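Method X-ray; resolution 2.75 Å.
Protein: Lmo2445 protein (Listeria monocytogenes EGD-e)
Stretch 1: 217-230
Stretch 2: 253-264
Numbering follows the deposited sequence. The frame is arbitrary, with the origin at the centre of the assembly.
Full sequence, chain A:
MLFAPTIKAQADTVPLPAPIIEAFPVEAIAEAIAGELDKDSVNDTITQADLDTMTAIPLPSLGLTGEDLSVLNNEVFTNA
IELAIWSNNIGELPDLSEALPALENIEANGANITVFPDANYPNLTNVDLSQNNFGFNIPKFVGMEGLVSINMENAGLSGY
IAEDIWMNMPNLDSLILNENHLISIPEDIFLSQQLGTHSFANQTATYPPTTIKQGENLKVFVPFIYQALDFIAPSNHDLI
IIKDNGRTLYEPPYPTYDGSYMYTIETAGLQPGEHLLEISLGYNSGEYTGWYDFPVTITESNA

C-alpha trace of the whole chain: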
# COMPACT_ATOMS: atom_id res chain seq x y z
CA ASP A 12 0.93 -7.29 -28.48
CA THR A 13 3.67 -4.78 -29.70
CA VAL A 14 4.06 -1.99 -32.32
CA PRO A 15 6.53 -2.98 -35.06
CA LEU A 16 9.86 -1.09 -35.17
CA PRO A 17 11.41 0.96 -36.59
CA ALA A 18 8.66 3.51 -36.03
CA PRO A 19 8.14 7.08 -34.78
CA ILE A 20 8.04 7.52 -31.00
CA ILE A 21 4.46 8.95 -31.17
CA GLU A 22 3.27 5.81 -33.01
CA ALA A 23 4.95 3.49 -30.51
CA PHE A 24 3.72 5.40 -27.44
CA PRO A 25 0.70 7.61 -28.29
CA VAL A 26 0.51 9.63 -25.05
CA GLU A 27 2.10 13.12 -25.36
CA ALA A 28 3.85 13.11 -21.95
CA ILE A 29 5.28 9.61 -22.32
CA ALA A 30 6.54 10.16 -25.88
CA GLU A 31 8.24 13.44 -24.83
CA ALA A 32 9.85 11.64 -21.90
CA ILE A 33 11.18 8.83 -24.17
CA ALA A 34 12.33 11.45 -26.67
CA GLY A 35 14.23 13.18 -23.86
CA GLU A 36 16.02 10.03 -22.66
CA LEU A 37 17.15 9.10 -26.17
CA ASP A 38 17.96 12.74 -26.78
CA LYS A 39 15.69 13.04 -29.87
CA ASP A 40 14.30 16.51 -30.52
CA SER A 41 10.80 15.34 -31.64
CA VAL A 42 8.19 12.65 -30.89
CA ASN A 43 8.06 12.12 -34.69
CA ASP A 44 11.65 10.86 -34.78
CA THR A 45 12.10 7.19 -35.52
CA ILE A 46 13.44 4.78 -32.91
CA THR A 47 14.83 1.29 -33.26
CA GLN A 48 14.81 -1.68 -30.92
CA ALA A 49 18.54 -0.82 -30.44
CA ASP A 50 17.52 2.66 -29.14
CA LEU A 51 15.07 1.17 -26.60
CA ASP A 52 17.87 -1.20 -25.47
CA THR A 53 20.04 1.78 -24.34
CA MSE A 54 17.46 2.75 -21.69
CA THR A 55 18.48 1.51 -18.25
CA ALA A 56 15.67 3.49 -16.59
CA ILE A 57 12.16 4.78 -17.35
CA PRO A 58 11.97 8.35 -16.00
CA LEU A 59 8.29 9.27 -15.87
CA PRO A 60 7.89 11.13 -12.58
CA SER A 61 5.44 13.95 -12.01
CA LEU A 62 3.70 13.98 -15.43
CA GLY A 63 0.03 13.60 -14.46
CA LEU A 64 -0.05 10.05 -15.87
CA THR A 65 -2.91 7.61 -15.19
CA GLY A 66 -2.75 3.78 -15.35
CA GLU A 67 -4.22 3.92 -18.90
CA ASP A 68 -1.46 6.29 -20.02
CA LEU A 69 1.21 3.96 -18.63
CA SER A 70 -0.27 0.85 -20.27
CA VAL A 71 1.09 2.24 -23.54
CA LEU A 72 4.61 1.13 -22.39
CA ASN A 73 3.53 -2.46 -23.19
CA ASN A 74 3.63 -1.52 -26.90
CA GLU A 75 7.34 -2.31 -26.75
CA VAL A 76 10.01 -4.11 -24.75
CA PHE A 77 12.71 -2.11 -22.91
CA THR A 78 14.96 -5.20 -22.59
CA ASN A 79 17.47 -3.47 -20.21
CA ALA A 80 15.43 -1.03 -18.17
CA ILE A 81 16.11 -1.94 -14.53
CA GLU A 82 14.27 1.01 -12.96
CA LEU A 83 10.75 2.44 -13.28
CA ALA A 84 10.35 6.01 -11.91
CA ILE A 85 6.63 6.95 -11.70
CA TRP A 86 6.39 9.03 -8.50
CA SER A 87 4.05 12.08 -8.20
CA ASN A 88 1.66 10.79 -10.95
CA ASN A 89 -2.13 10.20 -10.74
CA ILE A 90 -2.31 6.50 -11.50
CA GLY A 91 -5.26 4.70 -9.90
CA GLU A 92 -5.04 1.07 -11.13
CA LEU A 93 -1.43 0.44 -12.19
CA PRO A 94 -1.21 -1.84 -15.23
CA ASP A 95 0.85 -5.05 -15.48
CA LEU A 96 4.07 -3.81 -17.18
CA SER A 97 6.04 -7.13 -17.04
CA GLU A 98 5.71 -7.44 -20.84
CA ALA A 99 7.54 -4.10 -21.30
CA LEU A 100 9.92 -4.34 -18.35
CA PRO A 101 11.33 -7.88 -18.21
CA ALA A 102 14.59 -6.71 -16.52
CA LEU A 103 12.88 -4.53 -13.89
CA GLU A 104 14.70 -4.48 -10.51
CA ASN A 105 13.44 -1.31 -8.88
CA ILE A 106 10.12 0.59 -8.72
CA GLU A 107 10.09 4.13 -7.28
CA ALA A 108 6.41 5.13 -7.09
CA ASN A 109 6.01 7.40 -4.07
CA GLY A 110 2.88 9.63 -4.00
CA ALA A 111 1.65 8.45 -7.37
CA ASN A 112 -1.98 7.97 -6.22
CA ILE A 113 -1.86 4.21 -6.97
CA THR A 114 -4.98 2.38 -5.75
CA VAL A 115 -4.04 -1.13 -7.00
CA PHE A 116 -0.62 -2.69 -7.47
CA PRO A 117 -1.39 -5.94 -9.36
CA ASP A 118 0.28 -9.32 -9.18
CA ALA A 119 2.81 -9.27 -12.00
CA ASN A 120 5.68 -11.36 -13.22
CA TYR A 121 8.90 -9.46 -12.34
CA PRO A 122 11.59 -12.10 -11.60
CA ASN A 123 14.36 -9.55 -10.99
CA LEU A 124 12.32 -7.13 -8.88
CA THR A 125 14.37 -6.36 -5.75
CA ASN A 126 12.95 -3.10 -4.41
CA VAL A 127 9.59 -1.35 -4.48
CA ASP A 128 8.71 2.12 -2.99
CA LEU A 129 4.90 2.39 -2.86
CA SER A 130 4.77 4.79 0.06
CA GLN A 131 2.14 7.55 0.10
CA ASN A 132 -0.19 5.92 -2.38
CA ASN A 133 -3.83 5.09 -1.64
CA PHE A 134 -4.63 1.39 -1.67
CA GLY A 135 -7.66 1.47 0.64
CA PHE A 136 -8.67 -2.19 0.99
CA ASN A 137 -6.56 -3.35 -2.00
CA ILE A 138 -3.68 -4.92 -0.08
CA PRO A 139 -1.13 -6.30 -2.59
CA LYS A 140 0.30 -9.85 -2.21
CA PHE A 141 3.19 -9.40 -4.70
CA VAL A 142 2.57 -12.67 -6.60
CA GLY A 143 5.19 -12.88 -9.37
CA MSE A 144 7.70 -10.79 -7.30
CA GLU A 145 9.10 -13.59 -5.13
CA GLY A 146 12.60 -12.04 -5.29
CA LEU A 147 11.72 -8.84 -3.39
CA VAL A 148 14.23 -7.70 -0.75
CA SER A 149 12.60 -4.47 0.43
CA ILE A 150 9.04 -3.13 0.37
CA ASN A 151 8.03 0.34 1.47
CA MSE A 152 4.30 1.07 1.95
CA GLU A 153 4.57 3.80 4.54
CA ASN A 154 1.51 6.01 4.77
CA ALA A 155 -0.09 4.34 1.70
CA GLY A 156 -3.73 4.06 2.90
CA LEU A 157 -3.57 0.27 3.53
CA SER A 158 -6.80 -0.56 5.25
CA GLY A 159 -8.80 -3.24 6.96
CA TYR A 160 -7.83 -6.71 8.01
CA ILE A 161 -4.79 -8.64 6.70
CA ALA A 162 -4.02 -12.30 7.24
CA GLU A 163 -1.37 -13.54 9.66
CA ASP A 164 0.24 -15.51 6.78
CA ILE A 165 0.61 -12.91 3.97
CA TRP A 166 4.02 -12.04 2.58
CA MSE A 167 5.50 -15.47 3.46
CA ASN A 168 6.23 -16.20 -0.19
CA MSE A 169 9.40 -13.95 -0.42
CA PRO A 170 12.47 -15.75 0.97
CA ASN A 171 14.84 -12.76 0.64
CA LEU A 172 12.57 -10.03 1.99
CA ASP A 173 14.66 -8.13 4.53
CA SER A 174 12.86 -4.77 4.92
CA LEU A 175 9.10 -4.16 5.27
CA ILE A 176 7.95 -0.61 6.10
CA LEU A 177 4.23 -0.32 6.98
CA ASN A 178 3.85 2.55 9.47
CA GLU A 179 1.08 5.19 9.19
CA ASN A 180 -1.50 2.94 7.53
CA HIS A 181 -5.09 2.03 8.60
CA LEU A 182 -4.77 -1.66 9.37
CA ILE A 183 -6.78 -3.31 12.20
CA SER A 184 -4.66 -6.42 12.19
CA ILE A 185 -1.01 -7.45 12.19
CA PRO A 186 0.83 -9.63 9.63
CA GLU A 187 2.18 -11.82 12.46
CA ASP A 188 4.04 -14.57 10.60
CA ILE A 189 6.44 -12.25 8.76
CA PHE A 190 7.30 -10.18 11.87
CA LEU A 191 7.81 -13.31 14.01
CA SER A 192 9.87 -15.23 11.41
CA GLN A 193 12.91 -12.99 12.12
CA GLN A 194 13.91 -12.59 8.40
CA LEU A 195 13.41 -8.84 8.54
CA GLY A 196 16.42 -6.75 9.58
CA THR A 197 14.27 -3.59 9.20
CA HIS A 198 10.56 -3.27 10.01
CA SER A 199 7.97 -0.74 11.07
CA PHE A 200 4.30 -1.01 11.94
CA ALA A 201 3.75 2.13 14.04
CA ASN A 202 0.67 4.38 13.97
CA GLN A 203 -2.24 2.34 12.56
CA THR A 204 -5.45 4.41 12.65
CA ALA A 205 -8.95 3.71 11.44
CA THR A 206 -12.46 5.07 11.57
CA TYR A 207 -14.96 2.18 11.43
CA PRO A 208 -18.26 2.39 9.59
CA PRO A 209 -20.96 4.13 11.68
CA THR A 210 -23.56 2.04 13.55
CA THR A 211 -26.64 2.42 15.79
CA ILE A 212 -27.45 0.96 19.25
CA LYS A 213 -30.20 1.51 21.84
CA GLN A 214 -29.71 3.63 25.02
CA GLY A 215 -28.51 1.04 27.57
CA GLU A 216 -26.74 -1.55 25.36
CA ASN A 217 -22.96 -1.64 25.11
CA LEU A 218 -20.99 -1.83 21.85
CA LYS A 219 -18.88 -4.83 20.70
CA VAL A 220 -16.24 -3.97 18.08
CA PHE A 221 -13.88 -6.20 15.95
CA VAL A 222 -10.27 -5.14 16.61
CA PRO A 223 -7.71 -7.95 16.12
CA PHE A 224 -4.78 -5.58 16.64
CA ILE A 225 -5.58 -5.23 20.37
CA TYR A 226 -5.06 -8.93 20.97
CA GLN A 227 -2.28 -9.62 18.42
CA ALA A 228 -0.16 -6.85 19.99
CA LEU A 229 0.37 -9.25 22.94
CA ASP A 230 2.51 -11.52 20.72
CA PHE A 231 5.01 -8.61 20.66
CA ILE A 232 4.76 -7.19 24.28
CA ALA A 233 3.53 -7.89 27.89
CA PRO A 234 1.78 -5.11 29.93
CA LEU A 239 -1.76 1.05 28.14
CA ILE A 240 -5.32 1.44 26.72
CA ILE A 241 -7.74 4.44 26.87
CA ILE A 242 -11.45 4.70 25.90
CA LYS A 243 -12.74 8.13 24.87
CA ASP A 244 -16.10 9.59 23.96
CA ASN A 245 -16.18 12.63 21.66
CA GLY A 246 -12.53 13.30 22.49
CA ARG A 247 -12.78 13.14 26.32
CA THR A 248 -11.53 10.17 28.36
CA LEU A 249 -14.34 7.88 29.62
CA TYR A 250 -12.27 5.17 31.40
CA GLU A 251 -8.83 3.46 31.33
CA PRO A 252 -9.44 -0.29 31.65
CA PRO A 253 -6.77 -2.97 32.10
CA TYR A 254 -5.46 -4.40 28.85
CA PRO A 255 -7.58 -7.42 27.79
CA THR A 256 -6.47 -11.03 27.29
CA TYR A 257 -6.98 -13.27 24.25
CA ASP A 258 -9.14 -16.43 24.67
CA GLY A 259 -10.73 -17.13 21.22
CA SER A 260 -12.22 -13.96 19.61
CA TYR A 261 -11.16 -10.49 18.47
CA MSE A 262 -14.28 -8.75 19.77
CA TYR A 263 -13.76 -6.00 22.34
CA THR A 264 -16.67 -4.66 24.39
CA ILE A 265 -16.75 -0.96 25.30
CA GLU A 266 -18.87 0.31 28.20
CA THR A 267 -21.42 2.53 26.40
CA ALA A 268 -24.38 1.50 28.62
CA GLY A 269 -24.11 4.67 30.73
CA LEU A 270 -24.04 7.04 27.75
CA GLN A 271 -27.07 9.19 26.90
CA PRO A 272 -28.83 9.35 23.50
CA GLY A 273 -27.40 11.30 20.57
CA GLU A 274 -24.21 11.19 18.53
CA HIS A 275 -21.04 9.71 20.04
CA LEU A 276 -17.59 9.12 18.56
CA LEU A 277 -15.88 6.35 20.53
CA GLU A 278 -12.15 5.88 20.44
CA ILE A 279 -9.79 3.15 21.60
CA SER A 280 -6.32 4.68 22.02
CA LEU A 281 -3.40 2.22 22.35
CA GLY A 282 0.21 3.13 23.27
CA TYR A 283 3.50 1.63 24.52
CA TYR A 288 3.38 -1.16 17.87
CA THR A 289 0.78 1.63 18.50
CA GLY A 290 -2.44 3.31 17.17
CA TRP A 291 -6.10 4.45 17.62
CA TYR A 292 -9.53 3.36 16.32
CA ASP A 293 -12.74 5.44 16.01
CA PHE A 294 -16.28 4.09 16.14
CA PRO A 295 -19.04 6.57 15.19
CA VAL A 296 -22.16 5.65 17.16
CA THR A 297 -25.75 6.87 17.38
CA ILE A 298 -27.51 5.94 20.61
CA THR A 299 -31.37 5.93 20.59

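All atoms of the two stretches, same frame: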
# COMPACT_ATOMS: atom_id res chain seq x y z
N ASN A 217 -24.35 -2.04 25.24
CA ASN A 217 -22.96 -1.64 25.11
C ASN A 217 -22.23 -2.36 23.95
O ASN A 217 -22.22 -3.57 23.82
CB ASN A 217 -22.18 -1.46 26.44
CG ASN A 217 -22.15 -2.68 27.30
OD1 ASN A 217 -22.35 -3.79 26.84
ND2 ASN A 217 -21.84 -2.49 28.58
N LEU A 218 -21.66 -1.51 23.10
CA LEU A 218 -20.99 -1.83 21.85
C LEU A 218 -19.82 -2.83 21.82
O LEU A 218 -18.86 -2.68 22.57
CB LEU A 218 -20.46 -0.50 21.30
CG LEU A 218 -19.95 -0.44 19.87
CD1 LEU A 218 -21.12 -0.59 18.92
CD2 LEU A 218 -19.24 0.88 19.66
N LYS A 219 -19.91 -3.80 20.90
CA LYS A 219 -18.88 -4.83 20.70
C LYS A 219 -18.26 -4.63 19.33
O LYS A 219 -18.91 -4.85 18.32
CB LYS A 219 -19.48 -6.22 20.83
CG LYS A 219 -20.09 -6.41 22.20
CD LYS A 219 -20.54 -7.82 22.55
CE LYS A 219 -21.05 -7.78 23.99
NZ LYS A 219 -21.44 -9.09 24.58
N VAL A 220 -16.99 -4.24 19.32
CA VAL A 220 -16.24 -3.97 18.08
C VAL A 220 -15.18 -5.04 17.75
O VAL A 220 -14.64 -5.67 18.66
CB VAL A 220 -15.57 -2.59 18.16
CG1 VAL A 220 -16.64 -1.51 18.29
CG2 VAL A 220 -14.60 -2.49 19.34
N PHE A 221 -14.87 -5.20 16.46
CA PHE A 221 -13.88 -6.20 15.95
C PHE A 221 -12.54 -5.52 15.76
O PHE A 221 -12.37 -4.76 14.79
CB PHE A 221 -14.39 -6.80 14.62
CG PHE A 221 -13.43 -7.76 13.97
CD1 PHE A 221 -13.22 -9.02 14.50
CD2 PHE A 221 -12.78 -7.42 12.78
CE1 PHE A 221 -12.36 -9.92 13.88
CE2 PHE A 221 -11.92 -8.31 12.17
CZ PHE A 221 -11.71 -9.56 12.72
N VAL A 222 -11.59 -5.78 16.67
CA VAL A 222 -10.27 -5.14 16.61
C VAL A 222 -9.15 -6.14 16.91
O VAL A 222 -8.63 -6.18 18.04
CB VAL A 222 -10.17 -3.96 17.62
CG1 VAL A 222 -8.94 -3.10 17.29
CG2 VAL A 222 -11.42 -3.09 17.57
N PRO A 223 -8.76 -6.96 15.92
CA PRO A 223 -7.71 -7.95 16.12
C PRO A 223 -6.38 -7.42 16.62
O PRO A 223 -5.68 -8.13 17.34
CB PRO A 223 -7.55 -8.57 14.73
CG PRO A 223 -8.89 -8.45 14.13
CD PRO A 223 -9.41 -7.12 14.60
N PHE A 224 -6.04 -6.20 16.24
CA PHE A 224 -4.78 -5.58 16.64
C PHE A 224 -4.57 -5.58 18.16
O PHE A 224 -3.47 -5.85 18.63
CB PHE A 224 -4.69 -4.14 16.10
CG PHE A 224 -3.42 -3.42 16.47
CD1 PHE A 224 -3.34 -2.69 17.65
CD2 PHE A 224 -2.29 -3.49 15.65
CE1 PHE A 224 -2.17 -2.05 18.00
CE2 PHE A 224 -1.12 -2.85 16.00
CZ PHE A 224 -1.06 -2.13 17.17
N ILE A 225 -5.63 -5.27 18.90
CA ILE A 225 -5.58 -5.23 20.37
C ILE A 225 -5.02 -6.52 20.97
O ILE A 225 -4.17 -6.49 21.86
CB ILE A 225 -6.97 -4.94 20.97
CG1 ILE A 225 -7.41 -3.51 20.62
CG2 ILE A 225 -6.96 -5.07 22.50
CD1 ILE A 225 -8.82 -3.17 21.04
N TYR A 226 -5.48 -7.64 20.46
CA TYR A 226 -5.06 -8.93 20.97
C TYR A 226 -3.73 -9.41 20.39
O TYR A 226 -2.90 -9.95 21.12
CB TYR A 226 -6.18 -9.93 20.72
CG TYR A 226 -7.49 -9.50 21.35
CD1 TYR A 226 -8.35 -8.64 20.68
CD2 TYR A 226 -7.87 -9.96 22.61
CE1 TYR A 226 -9.54 -8.24 21.25
CE2 TYR A 226 -9.07 -9.58 23.18
CZ TYR A 226 -9.90 -8.72 22.50
OH TYR A 226 -11.10 -8.32 23.04
N GLN A 227 -3.52 -9.22 19.10
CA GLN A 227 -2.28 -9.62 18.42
C GLN A 227 -1.06 -8.89 18.97
O GLN A 227 0.04 -9.45 19.01
CB GLN A 227 -2.41 -9.38 16.92
CG GLN A 227 -3.46 -10.27 16.28
CD GLN A 227 -3.71 -9.94 14.81
OE1 GLN A 227 -3.67 -8.79 14.38
NE2 GLN A 227 -3.99 -10.97 14.04
N ALA A 228 -1.24 -7.65 19.42
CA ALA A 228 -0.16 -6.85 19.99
C ALA A 228 0.57 -7.61 21.11
O ALA A 228 1.78 -7.45 21.28
CB ALA A 228 -0.69 -5.53 20.53
N LEU A 229 -0.17 -8.44 21.84
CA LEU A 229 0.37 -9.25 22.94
C LEU A 229 1.45 -10.23 22.52
O LEU A 229 2.27 -10.63 23.34
CB LEU A 229 -0.76 -9.97 23.69
CG LEU A 229 -1.76 -9.00 24.33
CD1 LEU A 229 -2.93 -9.76 24.95
CD2 LEU A 229 -1.09 -8.09 25.35
N ASP A 230 1.47 -10.62 21.24
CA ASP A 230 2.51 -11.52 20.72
C ASP A 230 3.83 -10.77 20.46
O ASP A 230 4.79 -11.35 19.95
CB ASP A 230 2.02 -12.20 19.43
CG ASP A 230 0.80 -13.09 19.66
OD1 ASP A 230 0.44 -13.36 20.82
OD2 ASP A 230 0.20 -13.55 18.67
N PRO A 253 -8.00 -2.19 32.22
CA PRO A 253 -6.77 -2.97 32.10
C PRO A 253 -6.77 -3.59 30.71
O PRO A 253 -7.84 -3.84 30.14
CB PRO A 253 -6.89 -4.02 33.21
CG PRO A 253 -8.36 -4.17 33.43
CD PRO A 253 -8.98 -2.84 33.11
N TYR A 254 -5.59 -3.84 30.18
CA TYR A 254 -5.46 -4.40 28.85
C TYR A 254 -6.11 -5.80 28.84
O TYR A 254 -5.89 -6.59 29.77
CB TYR A 254 -3.98 -4.44 28.45
CG TYR A 254 -3.76 -4.46 26.97
CD1 TYR A 254 -3.63 -3.26 26.26
CD2 TYR A 254 -3.69 -5.66 26.26
CE1 TYR A 254 -3.44 -3.25 24.89
CE2 TYR A 254 -3.49 -5.67 24.89
CZ TYR A 254 -3.37 -4.46 24.20
OH TYR A 254 -3.17 -4.44 22.83
N PRO A 255 -6.94 -6.11 27.82
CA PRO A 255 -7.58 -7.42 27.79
C PRO A 255 -6.64 -8.59 27.50
O PRO A 255 -5.44 -8.40 27.26
CB PRO A 255 -8.60 -7.28 26.65
CG PRO A 255 -7.99 -6.27 25.75
CD PRO A 255 -7.35 -5.28 26.67
N THR A 256 -7.20 -9.79 27.54
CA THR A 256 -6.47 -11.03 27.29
C THR A 256 -7.18 -11.81 26.18
O THR A 256 -8.42 -11.79 26.09
CB THR A 256 -6.42 -11.89 28.57
OG1 THR A 256 -7.75 -12.20 28.99
CG2 THR A 256 -5.74 -11.13 29.71
N TYR A 257 -6.41 -12.49 25.35
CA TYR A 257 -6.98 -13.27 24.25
C TYR A 257 -7.42 -14.67 24.71
O TYR A 257 -6.65 -15.36 25.41
CB TYR A 257 -5.97 -13.40 23.12
CG TYR A 257 -6.50 -14.15 21.93
CD1 TYR A 257 -7.50 -13.59 21.12
CD2 TYR A 257 -6.00 -15.41 21.58
CE1 TYR A 257 -8.01 -14.26 20.02
CE2 TYR A 257 -6.50 -16.08 20.47
CZ TYR A 257 -7.50 -15.50 19.69
OH TYR A 257 -8.00 -16.16 18.59
N ASP A 258 -8.63 -15.08 24.33
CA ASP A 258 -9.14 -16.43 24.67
C ASP A 258 -10.00 -17.08 23.56
O ASP A 258 -10.68 -18.07 23.83
CB ASP A 258 -9.83 -16.50 26.08
CG ASP A 258 -11.07 -15.59 26.23
OD1 ASP A 258 -11.52 -14.93 25.28
OD2 ASP A 258 -11.61 -15.55 27.35
N GLY A 259 -9.95 -16.55 22.33
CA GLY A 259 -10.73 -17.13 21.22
C GLY A 259 -11.48 -16.22 20.25
O GLY A 259 -12.02 -16.72 19.25
N SER A 260 -11.54 -14.92 20.53
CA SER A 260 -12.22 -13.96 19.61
C SER A 260 -11.50 -12.61 19.59
O SER A 260 -10.72 -12.30 20.51
CB SER A 260 -13.68 -13.71 20.02
OG SER A 260 -13.77 -12.91 21.19
N TYR A 261 -11.77 -11.82 18.56
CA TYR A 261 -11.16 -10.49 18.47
C TYR A 261 -12.17 -9.40 18.77
O TYR A 261 -11.96 -8.24 18.42
CB TYR A 261 -10.48 -10.25 17.12
CG TYR A 261 -9.33 -11.17 16.79
CD1 TYR A 261 -8.21 -11.25 17.62
CD2 TYR A 261 -9.30 -11.90 15.62
CE1 TYR A 261 -7.13 -12.07 17.32
CE2 TYR A 261 -8.22 -12.73 15.30
CZ TYR A 261 -7.13 -12.81 16.15
OH TYR A 261 -6.06 -13.64 15.81
N MSE A 262 -13.27 -9.75 19.43
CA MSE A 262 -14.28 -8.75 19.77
C MSE A 262 -13.91 -8.10 21.07
O MSE A 262 -13.49 -8.76 22.00
CB MSE A 262 -15.67 -9.35 19.91
CG MSE A 262 -16.11 -10.08 18.64
SE MSE A 262 -16.21 -8.97 17.01
CE MSE A 262 -17.67 -7.75 17.53
N TYR A 263 -14.05 -6.78 21.13
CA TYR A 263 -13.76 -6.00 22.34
C TYR A 263 -15.03 -5.22 22.68
O TYR A 263 -15.61 -4.55 21.82
CB TYR A 263 -12.56 -5.06 22.13
CG TYR A 263 -12.19 -4.35 23.40
CD1 TYR A 263 -11.40 -4.97 24.36
CD2 TYR A 263 -12.62 -3.06 23.66
CE1 TYR A 263 -11.06 -4.33 25.55
CE2 TYR A 263 -12.28 -2.41 24.84
CZ TYR A 263 -11.50 -3.04 25.79
OH TYR A 263 -11.16 -2.39 26.95
N THR A 264 -15.47 -5.34 23.92
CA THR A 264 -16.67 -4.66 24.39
C THR A 264 -16.30 -3.35 25.04
O THR A 264 -15.36 -3.31 25.83
CB THR A 264 -17.41 -5.54 25.42
OG1 THR A 264 -17.76 -6.78 24.82
CG2 THR A 264 -18.69 -4.87 25.93

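The two stretches meet first as paired strands and then as a short helix set into a curved loop, and together they bury 1075 Å² of surface. Lys219 to Phe221 runs antiparallel to Met262 to Thr264, with Val220 facing Tyr263 as the hydrogen-bonded pair. Val220 N donates to Tyr263 O at 2.9 Å and Tyr263 N to Val220 O at 2.8 Å, both nearly straight. Two residues further along from Val220, and two back from Tyr263, Val222 N donates to Tyr261 O at 3.0 Å, so backbone hydrogen bonding continues just past the strand pair, ahead of the first stretch's short helix.

The two faces of this ladder differ in character. Val220 and Tyr263 share the buried face, where the compact branched valine lies beside the base of the tyrosine, Val220 CG2 being 4.3 Å from Tyr263 CB. Lys219, Phe221, Met262 and Thr264 occupy the other, more open face. There the selenomethionine at 262, with all three chi angles in m, folds back across the neighbouring strand: its SE lies 3.7 Å from Phe221 CB and at the edge of the phenylalanine ring, while its CE comes to 3.3 Å from Lys219 O. The extended side chain of Lys219 passes beside Thr264, its CG 3.5 Å from Thr264 OG1.

The principal bump is Tyr226, the residue most covered by the opposite stretch. Its CA-to-CB bond points toward the second stretch, and its ring enters a hollow lined by Pro255, Thr256, Tyr257, Ser260, Tyr261, Met262 and Tyr263. Much of this lining is backbone: Ser260 O lies over one ring face, 4.2 Å from Tyr226 CE2, and Thr256 O sits at the edge, 3.7 Å from the same CE2. A tyrosine suits the hollow because its flat ring fills the space between these segments and its hydroxyl has a partner at the far end, making a weak hydrogen bond from Tyr226 OH to Met262 O at 2.6 Å. At the base of the side chain, Tyr226 CB is 3.9 Å from both Tyr257 CD1 and Tyr261 CD1.

Tyr261 also points toward the first stretch and offers it a flat surface. Pro223 rests on this ring, its CB 3.9 Å from the centroid of the Tyr261 ring and close to the normal, a CH-pi contact for which the proline's compact ring is well shaped. Phe221 CE1 approaches Tyr261 CB at 3.8 Å.

At the other end of the contact, Tyr254 extends its ring to the helix. Tyr254 OH donates a very short hydrogen bond, 2.5 Å, to Ile225 O, and Leu229 CD2 packs 3.4 Å from Tyr254 CE2. Ile225 fills the space between Tyr254, Pro255 and Tyr263: its CG2 is 3.6 Å from Pro255 CG, and its CD1 reaches Tyr263 CG at 4.3 Å. Ala228, whose CA-to-CB bond points toward the second stretch, brings its CB to 3.6 Å from Tyr254 OH.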